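Local atomic coordinates of BSU-2 beta-lactamase (PDB entry 6W5E), a protein that probably hydrolyses the beta-lactam ring of antibiotics, as a class D beta-lactamase of Bacillus subtilis. Residues 187-191 with 192-196. Residues are numbered along the deposited sequence; the frame is centred on the assembly and turned at random.
Sequences LPFDK and PVMKI
Met-194 reaches back from the first turn of helix 191-200 along the loop that leads into it, and its side chain meets Leu-187 and Phe-189 of that loop. Its CG lies 3.8 Å from CB of Phe-189, and SD comes to 4.1 Å from CB of Leu-187. The chain runs extended as far as sulfur and then bends at its last torsion (chi3 -75°), which turns the methyl CE against the loop backbone, 3.3 Å from the carbonyl O of Phe-189. Val-193 joins from the neighbouring position: CG1 touches Phe-189 CB at 4.1 Å, while CG2 lies against CB of Asp-190. Phe-189 thus meets the helix through its CB; its ring leads away to lie nearly parallel to Trp-144 and to pack on Leu-84 and Gln-88 of helix 81-88. The Leu-187 side chain also packs on Phe-178 and Leu-182 of helix 172-184.

Asp-190 occupies the N-cap position, though its carboxylate makes no capping bond. Its carbonyl O accepts the N-H of Met-194 at 3.2 Å, and one residue on, Lys-191 O takes the N-H of Lys-195 at 3.0 Å (N-H...O angle 167°); these are the first i to i+4 bonds of the helix. Pro-192, in the first turn, has no N-H to offer, a common residue where a helix begins. On the outer side, Lys-191 and Lys-195 stand one turn apart with their NZ atoms 5.4 Å from each other, and both form salt bridges to Glu-185, one to each carboxylate oxygen. Sharing two lysines would probably stabilise that carboxylate as the anion. The helix start thus has apolar contacts of Met-194 and Val-193 on its buried side and, on its solvent side, charge pairing to Glu-185, just past the end of helix 172-184.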
loop_
_atom_site.group_PDB
_atom_site.type_symbol
_atom_site.label_atom_id
_atom_site.label_comp_id
_atom_site.label_asym_id
_atom_site.label_seq_id
_atom_site.Cartn_x
_atom_site.Cartn_y
_atom_site.Cartn_z
ATOM N N LEU A 187 13.293 3.569 -7.736
ATOM C CA LEU A 187 13.683 3.536 -6.344
ATOM C C LEU A 187 15.015 2.811 -6.251
ATOM O O LEU A 187 15.378 2.044 -7.152
ATOM C CB LEU A 187 12.627 2.801 -5.508
ATOM C CG LEU A 187 11.298 3.526 -5.275
ATOM C CD1 LEU A 187 10.317 2.562 -4.635
ATOM C CD2 LEU A 187 11.501 4.760 -4.394
ATOM N N PRO A 188 15.778 3.045 -5.189
ATOM C CA PRO A 188 17.106 2.423 -5.038
ATOM C C PRO A 188 17.037 0.992 -4.514
ATOM O O PRO A 188 17.624 0.648 -3.486
ATOM C CB PRO A 188 17.799 3.375 -4.054
ATOM C CG PRO A 188 16.694 3.924 -3.242
ATOM C CD PRO A 188 15.543 4.095 -4.183
ATOM N N PHE A 189 16.294 0.150 -5.221
ATOM C CA PHE A 189 16.240 -1.277 -4.948
ATOM C C PHE A 189 16.658 -2.028 -6.201
ATOM O O PHE A 189 16.493 -1.529 -7.317
ATOM C CB PHE A 189 14.819 -1.702 -4.543
ATOM C CG PHE A 189 14.346 -1.052 -3.286
ATOM C CD1 PHE A 189 14.881 -1.428 -2.061
ATOM C CD2 PHE A 189 13.390 -0.052 -3.319
ATOM C CE1 PHE A 189 14.465 -0.824 -0.893
ATOM C CE2 PHE A 189 12.977 0.564 -2.153
ATOM C CZ PHE A 189 13.507 0.173 -0.934
ATOM N N ASP A 190 17.197 -3.233 -6.016
ATOM C CA ASP A 190 17.480 -4.080 -7.165
ATOM C C ASP A 190 16.204 -4.313 -7.957
ATOM O O ASP A 190 15.108 -4.404 -7.396
ATOM C CB ASP A 190 18.052 -5.427 -6.726
ATOM C CG ASP A 190 19.340 -5.290 -5.934
ATOM O OD1 ASP A 190 19.949 -4.201 -5.952
ATOM O OD2 ASP A 190 19.749 -6.282 -5.301
ATOM N N LYS A 191 16.344 -4.379 -9.277
ATOM C CA LYS A 191 15.186 -4.660 -10.122
ATOM C C LYS A 191 14.415 -5.900 -9.688
ATOM O O LYS A 191 13.187 -5.811 -9.557
ATOM C CB LYS A 191 15.594 -4.671 -11.604
ATOM C CG LYS A 191 15.764 -3.281 -12.191
ATOM C CD LYS A 191 14.630 -2.963 -13.159
ATOM C CE LYS A 191 14.478 -1.466 -13.382
ATOM N NZ LYS A 191 13.300 -1.181 -14.245
ATOM N N PRO A 192 15.040 -7.057 -9.437
ATOM C CA PRO A 192 14.239 -8.215 -9.001
ATOM C C PRO A 192 13.499 -7.983 -7.699
ATOM O O PRO A 192 12.414 -8.545 -7.511
ATOM C CB PRO A 192 15.270 -9.343 -8.876
ATOM C CG PRO A 192 16.413 -8.922 -9.727
ATOM C CD PRO A 192 16.444 -7.428 -9.708
ATOM N N VAL A 193 14.051 -7.167 -6.797
ATOM C CA VAL A 193 13.358 -6.855 -5.547
ATOM C C VAL A 193 12.039 -6.147 -5.832
ATOM O O VAL A 193 10.992 -6.497 -5.275
ATOM C CB VAL A 193 14.267 -6.023 -4.624
ATOM C CG1 VAL A 193 13.462 -5.424 -3.460
ATOM C CG2 VAL A 193 15.422 -6.884 -4.124
ATOM N N MET A 194 12.069 -5.141 -6.708
ATOM C CA MET A 194 10.838 -4.433 -7.045
ATOM C C MET A 194 9.859 -5.331 -7.789
ATOM O O MET A 194 8.650 -5.261 -7.549
ATOM C CB MET A 194 11.157 -3.168 -7.824
ATOM C CG MET A 194 11.841 -2.149 -6.939
ATOM S SD MET A 194 12.175 -0.564 -7.721
ATOM C CE MET A 194 13.568 -0.982 -8.763
ATOM N N LYS A 195 10.358 -6.193 -8.683
ATOM C CA LYS A 195 9.481 -7.143 -9.365
ATOM C C LYS A 195 8.797 -8.081 -8.373
ATOM O O LYS A 195 7.602 -8.358 -8.500
ATOM C CB LYS A 195 10.275 -7.957 -10.397
ATOM C CG LYS A 195 10.854 -7.153 -11.539
ATOM C CD LYS A 195 9.770 -6.433 -12.330
ATOM C CE LYS A 195 10.332 -5.832 -13.616
ATOM N NZ LYS A 195 9.389 -4.857 -14.234
ATOM N N ILE A 196 9.542 -8.603 -7.395
ATOM C CA ILE A 196 8.949 -9.486 -6.388
ATOM C C ILE A 196 7.868 -8.758 -5.595
ATOM O O ILE A 196 6.777 -9.292 -5.373
ATOM C CB ILE A 196 10.043 -10.066 -5.471
ATOM C CG1 ILE A 196 10.930 -11.038 -6.251
ATOM C CG2 ILE A 196 9.441 -10.762 -4.256
ATOM C CD1 ILE A 196 12.273 -11.304 -5.602
#